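Local coordinates for protein carbohydrate deacetylase (Enterococcus faecalis, PDB 2I5I) that probably catalyses the deacetylation of acetylated carbohydrates, a step in oligosaccharide degradation, as a magnesium-dependent member of the YdjC family, at residues Glu47-Ala52 with Ser120-Asp125; Gly23-His28 with Arg53-Thr58. All coordinates share one frame; numbering follows the deposited sequence.

Both contacts use helix 45-55; contact 2 also takes in the turn that follows it. Their centres lie about 11 Å apart on the same side of the chain's centre. Along the sequence the segments alternate: 23-28, 47-52, 53-58, then 120-125. In contact 2 the end of helix 45-55 meets helix 18-29, its predecessor in the chain; in contact 1 the middle of the helix meets the loop that leads from helix 103-117 into strand 127-129. The two touch where Ser51 OG lies 3.4 Å from Ile25 CD1. Helix 45-55 is thus held between neighbouring elements around the parallel sheet, away from His130, the predicted magnesium ligand.

Contact 1 (Glu47-Ala52 with Ser120-Asp125); sequences EAMESA and SGRRPD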
ATOM      1  N   GLU A  47       0.065  16.755   2.193  1.00 21.99           N
ATOM      2  CA  GLU A  47      -0.671  15.715   2.937  1.00 22.36           C
ATOM      3  C   GLU A  47      -1.925  15.285   2.211  1.00 22.02           C
ATOM      4  O   GLU A  47      -2.289  14.108   2.083  1.00 24.57           O
ATOM      5  CB  GLU A  47      -1.020  16.242   4.333  1.00 26.52           C
ATOM      6  CG  GLU A  47       0.213  16.461   5.194  1.00 34.70           C
ATOM      7  CD  GLU A  47      -0.083  17.270   6.439  1.00 41.49           C
ATOM      8  OE1 GLU A  47      -1.239  17.690   6.609  1.00 36.92           O
ATOM      9  OE2 GLU A  47       0.860  17.470   7.236  1.00 50.47           O
ATOM     10  N   ALA A  48      -2.659  16.266   1.690  1.00 16.98           N
ATOM     11  CA  ALA A  48      -3.861  15.973   0.925  1.00 18.87           C
ATOM     12  C   ALA A  48      -3.553  15.100  -0.275  1.00 21.37           C
ATOM     13  O   ALA A  48      -4.243  14.136  -0.630  1.00 18.46           O
ATOM     14  CB  ALA A  48      -4.516  17.287   0.503  1.00 24.42           C
HETATM   15  N   MSE A  49      -2.450  15.420  -0.969  1.00 21.86           N
HETATM   16  CA  MSE A  49      -2.135  14.662  -2.169  1.00 18.09           C
HETATM   17  C   MSE A  49      -1.730  13.239  -1.809  1.00 18.30           C
HETATM   18  O   MSE A  49      -2.052  12.282  -2.507  1.00 19.71           O
HETATM   19  CB  MSE A  49      -1.048  15.428  -2.953  1.00 23.65           C
HETATM   20  CG  MSE A  49      -1.559  16.776  -3.451  1.00 23.42           C
HETATM   21 SE   MSE A  49      -2.848  16.685  -4.712  0.75 19.32          SE
HETATM   22  CE  MSE A  49      -1.987  15.759  -5.983  1.00 27.61           C
ATOM     23  N   GLU A  50      -1.050  13.082  -0.669  1.00 17.54           N
ATOM     24  CA  GLU A  50      -0.740  11.735  -0.174  1.00 19.06           C
ATOM     25  C   GLU A  50      -2.015  10.968   0.169  1.00 15.90           C
ATOM     26  O   GLU A  50      -2.176   9.790  -0.193  1.00 19.27           O
ATOM     27  CB  GLU A  50       0.157  11.844   1.064  1.00 24.08           C
ATOM     28  CG  GLU A  50       0.443  10.571   1.829  1.00 30.28           C
ATOM     29  CD  GLU A  50       0.987   9.424   1.017  1.00 41.22           C
ATOM     30  OE1 GLU A  50       1.532   9.627  -0.089  1.00 34.09           O
ATOM     31  OE2 GLU A  50       0.871   8.277   1.503  1.00 52.05           O
ATOM     32  N   SER A  51      -2.953  11.585   0.857  1.00 19.39           N
ATOM     33  CA  SER A  51      -4.208  10.903   1.201  1.00 17.92           C
ATOM     34  C   SER A  51      -4.945  10.435  -0.036  1.00 18.53           C
ATOM     35  O   SER A  51      -5.520   9.355  -0.201  1.00 18.39           O
ATOM     36  CB  SER A  51      -5.085  11.842   2.033  1.00 17.83           C
ATOM     37  OG  SER A  51      -6.276  11.222   2.457  1.00 27.40           O
ATOM     38  N   ALA A  52      -4.923  11.329  -1.053  1.00 17.33           N
ATOM     39  CA  ALA A  52      -5.565  10.897  -2.303  1.00 19.19           C
ATOM     40  C   ALA A  52      -4.889   9.683  -2.908  1.00 17.44           C
ATOM     41  O   ALA A  52      -5.551   8.768  -3.403  1.00 20.60           O
ATOM     42  CB  ALA A  52      -5.581  12.088  -3.272  1.00 20.62           C
ATOM     43  N   SER A 120       4.216  17.449  -5.664  1.00 22.88           N
ATOM     44  CA  SER A 120       3.462  16.265  -5.269  1.00 20.83           C
ATOM     45  C   SER A 120       3.841  15.027  -6.071  1.00 24.24           C
ATOM     46  O   SER A 120       3.336  13.918  -5.842  1.00 24.81           O
ATOM     47  CB  SER A 120       1.982  16.608  -5.448  1.00 21.30           C
ATOM     48  OG  SER A 120       1.594  16.485  -6.805  1.00 23.17           O
ATOM     49  N   GLY A 121       4.711  15.195  -7.064  1.00 22.69           N
ATOM     50  CA  GLY A 121       5.064  14.198  -8.045  1.00 25.30           C
ATOM     51  C   GLY A 121       4.059  13.967  -9.150  1.00 24.89           C
ATOM     52  O   GLY A 121       4.229  13.075  -9.994  1.00 30.50           O
ATOM     53  N   ARG A 122       3.011  14.745  -9.215  1.00 24.90           N
ATOM     54  CA  ARG A 122       1.890  14.609 -10.112  1.00 23.99           C
ATOM     55  C   ARG A 122       1.667  15.915 -10.898  1.00 27.59           C
ATOM     56  O   ARG A 122       1.780  16.998 -10.349  1.00 23.12           O
ATOM     57  CB  ARG A 122       0.570  14.311  -9.427  1.00 28.51           C
ATOM     58  CG  ARG A 122       0.041  12.900  -9.324  1.00 41.04           C
ATOM     59  CD  ARG A 122      -1.153  12.911  -8.369  1.00 39.88           C
ATOM     60  NE  ARG A 122      -2.445  12.858  -9.047  1.00 29.33           N
ATOM     61  CZ  ARG A 122      -3.586  12.435  -8.521  1.00 40.32           C
ATOM     62  NH1 ARG A 122      -3.641  12.005  -7.263  1.00 31.30           N
ATOM     63  NH2 ARG A 122      -4.706  12.429  -9.247  1.00 37.37           N
ATOM     64  N   ARG A 123       1.326  15.717 -12.169  1.00 23.87           N
ATOM     65  CA  ARG A 123       0.934  16.854 -12.997  1.00 23.57           C
ATOM     66  C   ARG A 123      -0.514  17.194 -12.721  1.00 16.33           C
ATOM     67  O   ARG A 123      -1.329  16.261 -12.696  1.00 20.20           O
ATOM     68  CB  ARG A 123       1.119  16.453 -14.465  1.00 26.41           C
ATOM     69  CG  ARG A 123       1.066  17.610 -15.451  1.00 31.58           C
ATOM     70  CD  ARG A 123       1.631  17.139 -16.800  1.00 25.07           C
ATOM     71  NE  ARG A 123       1.848  18.340 -17.609  1.00 25.47           N
ATOM     72  CZ  ARG A 123       3.003  18.978 -17.704  1.00 21.52           C
ATOM     73  NH1 ARG A 123       4.127  18.629 -17.098  1.00 25.58           N
ATOM     74  NH2 ARG A 123       3.021  20.053 -18.486  1.00 27.91           N
ATOM     75  N   PRO A 124      -0.926  18.440 -12.565  1.00 19.72           N
ATOM     76  CA  PRO A 124      -2.371  18.676 -12.469  1.00 18.47           C
ATOM     77  C   PRO A 124      -3.029  18.254 -13.777  1.00 20.57           C
ATOM     78  O   PRO A 124      -2.379  18.275 -14.828  1.00 25.06           O
ATOM     79  CB  PRO A 124      -2.462  20.180 -12.276  1.00 21.22           C
ATOM     80  CG  PRO A 124      -1.154  20.746 -12.693  1.00 23.67           C
ATOM     81  CD  PRO A 124      -0.125  19.669 -12.528  1.00 25.29           C
ATOM     82  N   ASP A 125      -4.297  17.856 -13.793  1.00 20.06           N
ATOM     83  CA  ASP A 125      -4.916  17.537 -15.085  1.00 20.51           C
ATOM     84  C   ASP A 125      -5.625  18.762 -15.659  1.00 21.35           C
ATOM     85  O   ASP A 125      -6.132  18.750 -16.798  1.00 23.29           O
ATOM     86  CB  ASP A 125      -5.839  16.332 -14.907  1.00 21.14           C
ATOM     87  CG  ASP A 125      -7.141  16.587 -14.191  1.00 18.71           C
ATOM     88  OD1 ASP A 125      -7.245  17.663 -13.572  1.00 21.92           O
ATOM     89  OD2 ASP A 125      -8.049  15.718 -14.255  1.00 22.26           O
TER
HETATM   90  O   HOH W   1      -1.577  12.274  -5.326  1.00 23.38           O
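Met49, a selenomethionine on helix 45-55, reaches Ser120 and Arg122 in the loop between helix 103-117 and strand 127-129, so the contact joins two of the connections that surround the parallel sheet of this YdjC-family protein. Van der Waals packing comes first. The Met49 chain starts with CG beside the backbone N (chi1 -65°) and bends again at both following torsions, which swings its terminal methyl in between the two loop residues: CE lies 3.7 Å from Ser120 OG and 3.8 Å from Arg122 CD. Higher up the same chain, Met49 CG rests against Ser120 CB at 4.1 Å. Ile61 of strand 60-65 and Phe117 also touch Met49, which is buried.

Polar bonds shape the loop side. Ser120 OG accepts a rather bent bond from Arg122 N (3.3 Å, 141°), the signature of an ST turn, and is also hydrogen-bonded to Phe117 O at the end of the preceding helix.

No direct hydrogen bond links the segments; a water does so instead. The Arg122 guanidinium stands beside the helix near Ala52 CB, while its NH2 is hydrogen-bonded to Leu59 O, so two of its nitrogens have partners. The bridging water sits at the edge of the guanidinium, in its plane, accepting from Arg122 NH1 at 2.8 Å and donating to Met49 O at 2.9 Å.

Contact 2 (Gly23-His28 with Arg53-Thr58); sequences GIIEAH and RISAPT
His28 and Thr58 join side chains where helix 18-29 packs beside the end of helix 45-55, two successive helices of the parallel alpha/beta fold with strand 35-38 between them in sequence. The imidazole is sent across to the turn after the second helix by a first torsion that sets CG anti to the backbone N (chi1 167°). It meets Thr58 edge-on: CB of the threonine lies in the ring plane, 3.6 Å from His28 NE2, and the hydroxyl too approaches near that plane. The other ring nitrogen, His28 ND1, is hydrogen-bonded to Val33 O in the loop beyond its own helix. With both nitrogens engaged, rotation of the ring about chi2 is restrained.

Ile25, one turn earlier, faces the helix end with both branches. Its CG1 and CG2 each lie 4.1 Å from Ala56 CB, so the alanine methyl sits against the fork of the isoleucine, while CD1 extends to Ser55 OG at 3.8 Å. That hydroxyl has a polar partner of its own, Ser51 O within helix 45-55, and Ile25 CD1 meets its oxygen by van der Waals contact alone. Ala56 is where the chain drops out of helical geometry, and the turn through Pro57 brings Thr58 round to the histidine. Arg53 and Ser120 of one neighbouring subunit pack on Pro57 and Thr58, respectively. The bond itself, between His28 NE2 and Thr58 OG1, is short and nearly straight, at 2.7 Å and 165°.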
ATOM      1  N   GLY A  23     -13.667  15.381   3.439  1.00 16.85           N
ATOM      2  CA  GLY A  23     -15.023  15.532   2.942  1.00 16.89           C
ATOM      3  C   GLY A  23     -15.090  15.385   1.431  1.00 20.80           C
ATOM      4  O   GLY A  23     -16.006  14.756   0.915  1.00 17.98           O
ATOM      5  N   ILE A  24     -14.106  15.954   0.728  1.00 19.28           N
ATOM      6  CA  ILE A  24     -14.077  15.731  -0.723  1.00 16.63           C
ATOM      7  C   ILE A  24     -13.874  14.274  -1.072  1.00 17.00           C
ATOM      8  O   ILE A  24     -14.556  13.714  -1.931  1.00 21.17           O
ATOM      9  CB  ILE A  24     -12.985  16.605  -1.367  1.00 21.83           C
ATOM     10  CG1 ILE A  24     -13.371  18.092  -1.323  1.00 22.07           C
ATOM     11  CG2 ILE A  24     -12.692  16.193  -2.789  1.00 22.80           C
ATOM     12  CD1 ILE A  24     -12.214  19.037  -1.484  1.00 17.66           C
ATOM     13  N   ILE A  25     -12.931  13.598  -0.394  1.00 15.20           N
ATOM     14  CA  ILE A  25     -12.720  12.179  -0.686  1.00 18.28           C
ATOM     15  C   ILE A  25     -13.992  11.379  -0.488  1.00 17.60           C
ATOM     16  O   ILE A  25     -14.289  10.489  -1.290  1.00 17.00           O
ATOM     17  CB  ILE A  25     -11.538  11.648   0.157  1.00 22.48           C
ATOM     18  CG1 ILE A  25     -10.198  12.187  -0.328  1.00 19.71           C
ATOM     19  CG2 ILE A  25     -11.527  10.122   0.202  1.00 21.61           C
ATOM     20  CD1 ILE A  25      -8.961  11.887   0.498  1.00 18.75           C
ATOM     21  N   GLU A  26     -14.775  11.678   0.545  1.00 20.32           N
ATOM     22  CA  GLU A  26     -16.051  11.004   0.788  1.00 18.48           C
ATOM     23  C   GLU A  26     -17.051  11.161  -0.357  1.00 15.04           C
ATOM     24  O   GLU A  26     -17.715  10.245  -0.812  1.00 19.42           O
ATOM     25  CB  GLU A  26     -16.639  11.565   2.086  1.00 17.23           C
ATOM     26  CG  GLU A  26     -17.922  10.899   2.529  1.00 23.99           C
ATOM     27  CD  GLU A  26     -17.815   9.467   3.008  1.00 30.59           C
ATOM     28  OE1 GLU A  26     -16.700   8.953   3.246  1.00 27.03           O
ATOM     29  OE2 GLU A  26     -18.890   8.828   3.152  1.00 29.29           O
ATOM     30  N   ALA A  27     -17.161  12.416  -0.783  1.00 18.52           N
ATOM     31  CA  ALA A  27     -18.060  12.809  -1.858  1.00 21.68           C
ATOM     32  C   ALA A  27     -17.683  12.138  -3.167  1.00 20.50           C
ATOM     33  O   ALA A  27     -18.541  11.885  -4.008  1.00 20.08           O
ATOM     34  CB  ALA A  27     -18.007  14.339  -1.967  1.00 18.97           C
ATOM     35  N   HIS A  28     -16.404  11.829  -3.357  1.00 17.08           N
ATOM     36  CA  HIS A  28     -16.000  11.091  -4.551  1.00 18.63           C
ATOM     37  C   HIS A  28     -16.270   9.600  -4.407  1.00 24.77           C
ATOM     38  O   HIS A  28     -16.899   8.969  -5.266  1.00 22.03           O
ATOM     39  CB  HIS A  28     -14.521  11.333  -4.837  1.00 18.53           C
ATOM     40  CG  HIS A  28     -13.884  10.429  -5.829  1.00 20.49           C
ATOM     41  ND1 HIS A  28     -14.153  10.525  -7.179  1.00 20.56           N
ATOM     42  CD2 HIS A  28     -13.004   9.409  -5.710  1.00 21.38           C
ATOM     43  CE1 HIS A  28     -13.475   9.610  -7.841  1.00 22.99           C
ATOM     44  NE2 HIS A  28     -12.758   8.918  -6.976  1.00 23.17           N
ATOM     45  N   ARG A  53      -3.568   9.683  -2.909  1.00 18.35           N
ATOM     46  CA  ARG A  53      -2.811   8.601  -3.494  1.00 21.58           C
ATOM     47  C   ARG A  53      -3.166   7.260  -2.837  1.00 16.25           C
ATOM     48  O   ARG A  53      -3.283   6.271  -3.526  1.00 22.24           O
ATOM     49  CB  ARG A  53      -1.312   8.818  -3.328  1.00 23.05           C
ATOM     50  CG  ARG A  53      -0.435   7.725  -3.893  1.00 23.38           C
ATOM     51  CD  ARG A  53       1.043   7.959  -3.593  1.00 29.56           C
ATOM     52  NE  ARG A  53       1.346   7.766  -2.178  1.00 31.12           N
ATOM     53  CZ  ARG A  53       1.748   6.649  -1.595  1.00 37.16           C
ATOM     54  NH1 ARG A  53       1.935   5.520  -2.270  1.00 38.03           N
ATOM     55  NH2 ARG A  53       1.974   6.650  -0.287  1.00 33.12           N
ATOM     56  N   ILE A  54      -3.312   7.325  -1.513  1.00 20.15           N
ATOM     57  CA  ILE A  54      -3.496   6.012  -0.862  1.00 22.76           C
ATOM     58  C   ILE A  54      -4.958   5.683  -0.673  1.00 18.74           C
ATOM     59  O   ILE A  54      -5.267   4.479  -0.674  1.00 19.46           O
ATOM     60  CB  ILE A  54      -2.742   5.941   0.468  1.00 23.91           C
ATOM     61  CG1 ILE A  54      -3.313   6.794   1.591  1.00 32.17           C
ATOM     62  CG2 ILE A  54      -1.272   6.294   0.241  1.00 24.77           C
ATOM     63  CD1 ILE A  54      -2.564   6.651   2.905  1.00 50.92           C
ATOM     64  N   SER A  55      -5.827   6.671  -0.506  1.00 18.19           N
ATOM     65  CA  SER A  55      -7.227   6.373  -0.208  1.00 21.81           C
ATOM     66  C   SER A  55      -8.216   6.823  -1.272  1.00 24.60           C
ATOM     67  O   SER A  55      -9.387   6.401  -1.209  1.00 22.65           O
ATOM     68  CB  SER A  55      -7.554   6.965   1.175  1.00 29.37           C
ATOM     69  OG  SER A  55      -7.887   8.320   1.131  1.00 30.88           O
ATOM     70  N   ALA A  56      -7.833   7.617  -2.275  1.00 18.25           N
ATOM     71  CA  ALA A  56      -8.735   7.995  -3.364  1.00 20.42           C
ATOM     72  C   ALA A  56      -8.027   7.952  -4.717  1.00 22.69           C
ATOM     73  O   ALA A  56      -8.021   8.961  -5.426  1.00 19.43           O
ATOM     74  CB  ALA A  56      -9.293   9.393  -3.124  1.00 16.13           C
ATOM     75  N   PRO A  57      -7.412   6.837  -5.087  1.00 21.73           N
ATOM     76  CA  PRO A  57      -6.552   6.770  -6.272  1.00 24.32           C
ATOM     77  C   PRO A  57      -7.317   7.024  -7.572  1.00 25.11           C
ATOM     78  O   PRO A  57      -6.700   7.319  -8.601  1.00 25.69           O
ATOM     79  CB  PRO A  57      -6.039   5.323  -6.277  1.00 27.43           C
ATOM     80  CG  PRO A  57      -7.058   4.569  -5.470  1.00 25.81           C
ATOM     81  CD  PRO A  57      -7.488   5.532  -4.401  1.00 23.79           C
ATOM     82  N   THR A  58      -8.642   6.916  -7.550  1.00 20.23           N
ATOM     83  CA  THR A  58      -9.442   7.169  -8.726  1.00 20.26           C
ATOM     84  C   THR A  58      -9.757   8.655  -8.902  1.00 20.03           C
ATOM     85  O   THR A  58     -10.406   9.052  -9.882  1.00 25.58           O
ATOM     86  CB  THR A  58     -10.771   6.392  -8.679  1.00 22.70           C
ATOM     87  OG1 THR A  58     -11.446   6.656  -7.444  1.00 28.79           O
ATOM     88  CG2 THR A  58     -10.515   4.887  -8.706  1.00 24.84           C
TER